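Local coordinates for protein Bis(5'-nucleosyl)-tetraphosphatase [asymmetrical] (Caenorhabditis elegans, PDB 1KTG) that hydrolyses diadenosine tetraphosphate asymmetrically to AMP and ATP, using divalent metal ions such as magnesium, as a member of the Nudix family, at residues Ala6-Tyr11 with Trp88-Asn93; Asp69-Leu74 with Ser84-Leu89. All blocks are in the same frame, centred on the assembly; numbering follows the deposited sequence.

Interaction 1: residues Ala6-Tyr11 with Trp88-Asn93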
loop_
_atom_site.group_PDB
_atom_site.type_symbol
_atom_site.label_atom_id
_atom_site.label_comp_id
_atom_site.label_asym_id
_atom_site.label_seq_id
_atom_site.Cartn_x
_atom_site.Cartn_y
_atom_site.Cartn_z
ATOM N N ALA A 6 -3.420 8.434 1.759
ATOM C CA ALA A 6 -4.045 7.258 1.183
ATOM C C ALA A 6 -3.062 6.492 0.328
ATOM O O ALA A 6 -2.056 7.029 -0.121
ATOM C CB ALA A 6 -5.221 7.661 0.357
ATOM N N GLY A 7 -3.382 5.229 0.080
ATOM C CA GLY A 7 -2.545 4.414 -0.758
ATOM C C GLY A 7 -3.265 3.180 -1.220
ATOM O O GLY A 7 -4.471 3.033 -1.029
ATOM N N LEU A 8 -2.505 2.287 -1.836
ATOM C CA LEU A 8 -3.040 1.061 -2.373
ATOM C C LEU A 8 -2.225 -0.120 -1.871
ATOM O O LEU A 8 -1.002 -0.117 -1.955
ATOM C CB LEU A 8 -2.998 1.093 -3.907
ATOM C CG LEU A 8 -3.863 2.155 -4.598
ATOM C CD1 LEU A 8 -3.758 2.065 -6.102
ATOM C CD2 LEU A 8 -5.315 2.071 -4.147
ATOM N N VAL A 9 -2.914 -1.093 -1.292
ATOM C CA VAL A 9 -2.285 -2.348 -0.919
ATOM C C VAL A 9 -2.266 -3.132 -2.223
ATOM O O VAL A 9 -3.267 -3.701 -2.638
ATOM C CB VAL A 9 -3.062 -3.084 0.174
ATOM C CG1 VAL A 9 -2.503 -4.504 0.389
ATOM C CG2 VAL A 9 -2.994 -2.305 1.475
ATOM N N ILE A 10 -1.134 -3.068 -2.906
ATOM C CA ILE A 10 -0.948 -3.787 -4.153
ATOM C C ILE A 10 -0.594 -5.237 -3.873
ATOM O O ILE A 10 0.261 -5.512 -3.032
ATOM C CB ILE A 10 0.219 -3.177 -4.929
ATOM C CG1 ILE A 10 0.002 -1.674 -5.171
ATOM C CG2 ILE A 10 0.456 -3.969 -6.221
ATOM C CD1 ILE A 10 -1.201 -1.339 -5.989
ATOM N N TYR A 11 -1.244 -6.153 -4.582
ATOM C CA TYR A 11 -0.898 -7.566 -4.498
ATOM C C TYR A 11 -0.803 -8.139 -5.889
ATOM O O TYR A 11 -1.317 -7.570 -6.865
ATOM C CB TYR A 11 -1.919 -8.367 -3.684
ATOM C CG TYR A 11 -3.230 -8.656 -4.392
ATOM C CD1 TYR A 11 -3.480 -9.901 -4.953
ATOM C CD2 TYR A 11 -4.224 -7.695 -4.476
ATOM C CE1 TYR A 11 -4.679 -10.178 -5.598
ATOM C CE2 TYR A 11 -5.429 -7.963 -5.112
ATOM C CZ TYR A 11 -5.655 -9.200 -5.671
ATOM O OH TYR A 11 -6.864 -9.466 -6.307
ATOM N N TRP A 88 -6.979 1.030 -0.286
ATOM C CA TRP A 88 -7.800 0.113 -1.068
ATOM C C TRP A 88 -6.910 -1.048 -1.530
ATOM O O TRP A 88 -5.728 -0.867 -1.780
ATOM C CB TRP A 88 -8.351 0.792 -2.316
ATOM C CG TRP A 88 -9.536 1.683 -2.147
ATOM C CD1 TRP A 88 -10.860 1.339 -2.292
ATOM C CD2 TRP A 88 -9.519 3.091 -1.908
ATOM N NE1 TRP A 88 -11.657 2.439 -2.111
ATOM C CE2 TRP A 88 -10.861 3.530 -1.871
ATOM C CE3 TRP A 88 -8.505 4.030 -1.686
ATOM C CZ2 TRP A 88 -11.206 4.863 -1.643
ATOM C CZ3 TRP A 88 -8.854 5.349 -1.466
ATOM C CH2 TRP A 88 -10.192 5.750 -1.441
ATOM N N LEU A 89 -7.488 -2.243 -1.637
ATOM C CA LEU A 89 -6.777 -3.416 -2.152
ATOM C C LEU A 89 -6.781 -3.350 -3.692
ATOM O O LEU A 89 -7.777 -3.004 -4.293
ATOM C CB LEU A 89 -7.459 -4.696 -1.644
ATOM C CG LEU A 89 -6.810 -6.033 -2.003
ATOM C CD1 LEU A 89 -5.431 -6.178 -1.361
ATOM C CD2 LEU A 89 -7.707 -7.199 -1.624
ATOM N N ALA A 90 -5.660 -3.673 -4.328
ATOM C CA ALA A 90 -5.556 -3.571 -5.776
ATOM C C ALA A 90 -4.651 -4.653 -6.345
ATOM O O ALA A 90 -3.520 -4.832 -5.886
ATOM C CB ALA A 90 -5.027 -2.205 -6.153
ATOM N N LYS A 91 -5.142 -5.355 -7.357
ATOM C CA LYS A 91 -4.381 -6.420 -7.979
ATOM C C LYS A 91 -3.539 -5.905 -9.134
ATOM O O LYS A 91 -4.056 -5.252 -10.030
ATOM C CB LYS A 91 -5.308 -7.492 -8.520
ATOM C CG LYS A 91 -4.592 -8.646 -9.193
ATOM C CD LYS A 91 -5.541 -9.769 -9.560
ATOM C CE LYS A 91 -4.799 -10.949 -10.158
ATOM N NZ LYS A 91 -5.735 -12.068 -10.457
ATOM N N LEU A 92 -2.245 -6.203 -9.097
ATOM C CA LEU A 92 -1.364 -5.936 -10.229
ATOM C C LEU A 92 -1.574 -7.099 -11.192
ATOM O O LEU A 92 -1.109 -8.198 -10.946
ATOM C CB LEU A 92 0.089 -5.850 -9.783
ATOM C CG LEU A 92 1.095 -5.472 -10.878
ATOM C CD1 LEU A 92 0.871 -4.047 -11.360
ATOM C CD2 LEU A 92 2.515 -5.644 -10.348
ATOM N N ASN A 93 -2.260 -6.836 -12.292
ATOM C CA ASN A 93 -2.677 -7.880 -13.216
ATOM C C ASN A 93 -1.588 -8.594 -13.992
ATOM O O ASN A 93 -1.637 -9.815 -14.166
ATOM C CB ASN A 93 -3.695 -7.287 -14.166
ATOM C CG ASN A 93 -4.963 -6.913 -13.442
ATOM O OD1 ASN A 93 -5.470 -7.706 -12.654
ATOM N ND2 ASN A 93 -5.455 -5.709 -13.665
#

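Interaction 2: residues Asp69-Leu74 with Ser84-Leu89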
loop_
_atom_site.group_PDB
_atom_site.type_symbol
_atom_site.label_atom_id
_atom_site.label_comp_id
_atom_site.label_asym_id
_atom_site.label_seq_id
_atom_site.Cartn_x
_atom_site.Cartn_y
_atom_site.Cartn_z
ATOM N N ASP A 69 -14.627 -2.332 -3.054
ATOM C CA ASP A 69 -15.316 -2.825 -1.864
ATOM C C ASP A 69 -14.367 -3.361 -0.806
ATOM O O ASP A 69 -14.816 -4.018 0.139
ATOM C CB ASP A 69 -16.275 -3.953 -2.231
ATOM N N CYS A 70 -13.067 -3.134 -0.971
ATOM C CA CYS A 70 -12.119 -3.589 0.033
ATOM C C CYS A 70 -11.194 -2.443 0.406
ATOM O O CYS A 70 -10.189 -2.185 -0.260
ATOM C CB CYS A 70 -11.328 -4.797 -0.440
ATOM S SG CYS A 70 -10.202 -5.455 0.810
ATOM N N HIS A 71 -11.574 -1.721 1.452
ATOM C CA HIS A 71 -10.775 -0.603 1.921
ATOM C C HIS A 71 -10.810 -0.546 3.425
ATOM O O HIS A 71 -11.744 -1.048 4.047
ATOM C CB HIS A 71 -11.231 0.724 1.309
ATOM C CG HIS A 71 -12.624 1.156 1.689
ATOM N ND1 HIS A 71 -12.879 1.985 2.762
ATOM C CD2 HIS A 71 -13.822 0.933 1.095
ATOM C CE1 HIS A 71 -14.178 2.229 2.829
ATOM N NE2 HIS A 71 -14.774 1.601 1.829
ATOM N N GLU A 72 -9.774 0.045 4.001
ATOM C CA GLU A 72 -9.666 0.191 5.446
ATOM C C GLU A 72 -8.788 1.405 5.724
ATOM O O GLU A 72 -7.906 1.742 4.925
ATOM C CB GLU A 72 -9.049 -1.068 6.041
ATOM C CG GLU A 72 -8.613 -0.952 7.487
ATOM C CD GLU A 72 -9.774 -0.824 8.424
ATOM O OE1 GLU A 72 -10.100 -1.827 9.111
ATOM O OE2 GLU A 72 -10.353 0.282 8.473
ATOM N N THR A 73 -9.017 2.067 6.851
ATOM C CA THR A 73 -8.222 3.241 7.195
ATOM C C THR A 73 -7.469 3.043 8.499
ATOM O O THR A 73 -8.041 2.619 9.500
ATOM C CB THR A 73 -9.116 4.479 7.279
ATOM O OG1 THR A 73 -9.807 4.667 6.034
ATOM C CG2 THR A 73 -8.284 5.750 7.441
ATOM N N LEU A 74 -6.170 3.324 8.463
ATOM C CA LEU A 74 -5.312 3.225 9.627
ATOM C C LEU A 74 -5.165 4.616 10.238
ATOM O O LEU A 74 -5.168 5.596 9.523
ATOM C CB LEU A 74 -3.925 2.713 9.232
ATOM C CG LEU A 74 -3.802 1.308 8.632
ATOM C CD1 LEU A 74 -2.336 0.947 8.507
ATOM C CD2 LEU A 74 -4.541 0.249 9.453
ATOM N N SER A 84 -4.347 9.881 9.150
ATOM C CA SER A 84 -5.164 8.767 8.688
ATOM C C SER A 84 -4.617 8.316 7.355
ATOM O O SER A 84 -4.207 9.135 6.535
ATOM C CB SER A 84 -6.644 9.153 8.558
ATOM O OG SER A 84 -6.867 10.198 7.611
ATOM N N VAL A 85 -4.572 7.009 7.135
ATOM C CA VAL A 85 -4.138 6.510 5.838
ATOM C C VAL A 85 -5.188 5.531 5.344
ATOM O O VAL A 85 -5.357 4.447 5.901
ATOM C CB VAL A 85 -2.767 5.821 5.879
ATOM C CG1 VAL A 85 -2.302 5.476 4.455
ATOM C CG2 VAL A 85 -1.738 6.712 6.559
ATOM N N LYS A 86 -5.913 5.930 4.309
ATOM C CA LYS A 86 -6.922 5.060 3.736
ATOM C C LYS A 86 -6.306 4.216 2.631
ATOM O O LYS A 86 -5.683 4.756 1.725
ATOM C CB LYS A 86 -8.057 5.884 3.152
ATOM C CG LYS A 86 -9.165 5.022 2.584
ATOM C CD LYS A 86 -10.439 5.808 2.313
ATOM C CE LYS A 86 -11.519 4.873 1.821
ATOM N NZ LYS A 86 -12.805 5.554 1.488
ATOM N N TYR A 87 -6.492 2.901 2.710
ATOM C CA TYR A 87 -5.981 1.965 1.702
ATOM C C TYR A 87 -7.107 1.188 1.026
ATOM O O TYR A 87 -8.034 0.730 1.687
ATOM C CB TYR A 87 -5.091 0.893 2.357
ATOM C CG TYR A 87 -3.751 1.369 2.854
ATOM C CD1 TYR A 87 -3.561 1.697 4.189
ATOM C CD2 TYR A 87 -2.668 1.443 2.000
ATOM C CE1 TYR A 87 -2.333 2.117 4.648
ATOM C CE2 TYR A 87 -1.435 1.853 2.451
ATOM C CZ TYR A 87 -1.272 2.193 3.768
ATOM O OH TYR A 87 -0.036 2.598 4.212
ATOM N N TRP A 88 -6.979 1.030 -0.286
ATOM C CA TRP A 88 -7.800 0.113 -1.068
ATOM C C TRP A 88 -6.910 -1.048 -1.530
ATOM O O TRP A 88 -5.728 -0.867 -1.780
ATOM C CB TRP A 88 -8.351 0.792 -2.316
ATOM C CG TRP A 88 -9.536 1.683 -2.147
ATOM C CD1 TRP A 88 -10.860 1.339 -2.292
ATOM C CD2 TRP A 88 -9.519 3.091 -1.908
ATOM N NE1 TRP A 88 -11.657 2.439 -2.111
ATOM C CE2 TRP A 88 -10.861 3.530 -1.871
ATOM C CE3 TRP A 88 -8.505 4.030 -1.686
ATOM C CZ2 TRP A 88 -11.206 4.863 -1.643
ATOM C CZ3 TRP A 88 -8.854 5.349 -1.466
ATOM C CH2 TRP A 88 -10.192 5.750 -1.441
ATOM N N LEU A 89 -7.488 -2.243 -1.637
ATOM C CA LEU A 89 -6.777 -3.416 -2.152
ATOM C C LEU A 89 -6.781 -3.350 -3.692
ATOM O O LEU A 89 -7.777 -3.004 -4.293
ATOM C CB LEU A 89 -7.459 -4.696 -1.644
ATOM C CG LEU A 89 -6.810 -6.033 -2.003
ATOM C CD1 LEU A 89 -5.431 -6.178 -1.361
ATOM C CD2 LEU A 89 -7.707 -7.199 -1.624
#

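Interaction 1: residues Ala6-Tyr11 with Trp88-Asn93
Tyr11 lies against Lys91 where two parallel strands, 6-11 and 88-92, pair in the central mixed sheet of the Nudix fold. Chi1 of 75° sets Tyr11 CG between the backbone N and the carbonyl carbon; from there the ring reaches over the neighbouring strand, its CZ 3.3 Å from Lys91 CB. Lys91 CA sits over one ring face, and Lys91 CG makes an off-centre CH-pi contact, 4.2 Å from the ring centroid. Leu89 CD1 meets the same ring at CD2 (3.7 Å) and also packs on Val9 CG1, while Tyr11 OH is hydrogen-bonded to His67 NE2. An alanine at Tyr11 would probably leave His67 without this partner and open a gap beside Leu89 and the Lys91 methylenes. Helix 122-137 packs on this face through Phe131 and Leu135. On the opposite face, toward helix 45-57, Leu8 CD2 touches Trp88 CB, and Ile10 reaches Ala90 CB with CD1 (3.9 Å) and Leu92 CB with CG2. Five backbone hydrogen bonds fix the register; they include Val9 N to Trp88 O and Ala90 N to Val9 O, and the last, Leu92 N to Tyr11 O, measures 2.8 Å with an N-H...O angle of 172°.

Interaction 2: residues Asp69-Leu74 with Ser84-Leu89
The beta hairpin of strands 64-78 and 81-92 brings His71 of its first arm against Trp88 and Lys86 of its second, within the antiparallel part of the Nudix sheet. His71 and Trp88 form a non-hydrogen-bonded pair, their side chains side by side and pointing the same way. His71 CB stands over the five-membered ring of Trp88, 3.9 Å from its centroid, a CH-pi contact. The imidazole, its CG between the backbone N and the carbonyl carbon (chi1 64°), meets the indole obliquely, with planes at 44°. Lys86, extended throughout, brings CE to 3.3 Å from His71 ND1, and this CE also lies above the indole face toward its rim; NZ comes over one face of the imidazole. The outer end of the lysine, CE above all, is thus packed against both rings, while Trp46 makes an edge-to-face contact with Trp88. Nearer its backbone, Lys86 CG lies 3.5 Å from Thr73 OG1. On the other face, Leu74 CD1 meets Tyr87 CE1 at 4.0 Å, beside helix 122-137, which supplies Leu127 and Met124. Leu74 also touches the bound AMP, so this end of the hairpin borders the nucleotide site. Near the other end, Cys70 SG packs on Leu89 CB. Glu72 and Tyr87 form a hydrogen-bonded pair joined in both directions, with an N-H...O angle of 176° for Tyr87 N to Glu72 O. Leu74 and Val85 repeat the pattern, and Leu89 N donates to Cys70 O. The Glu72 carboxylate turns back on its own strand: OE2 accepts from Thr73 N at 2.8 Å through its anti lone pair.

In the fold
Interactions 1 and 2 are neighbours in one mixed sheet, their centres 10 Å apart. Strand 81-92 is common to both: it pairs in parallel with 3-14 on one side and antiparallel with 64-78 on the other, so Trp88 and Leu89 take part in each. Along the chain, 6-11 comes first, then 69-74, and both contacts end on 84-93. Interaction 1 therefore closes over 76 intervening residues, which include helix 45-57, whereas interaction 2 closes a local hairpin. A probable hydrogen bond from Gly7 N to Lys86 O (2.9 Å) and packing of Val9 CG2 on Tyr87 CD2 join them directly. The sheet thus links the buried core to the AMP-bordering end of the hairpin.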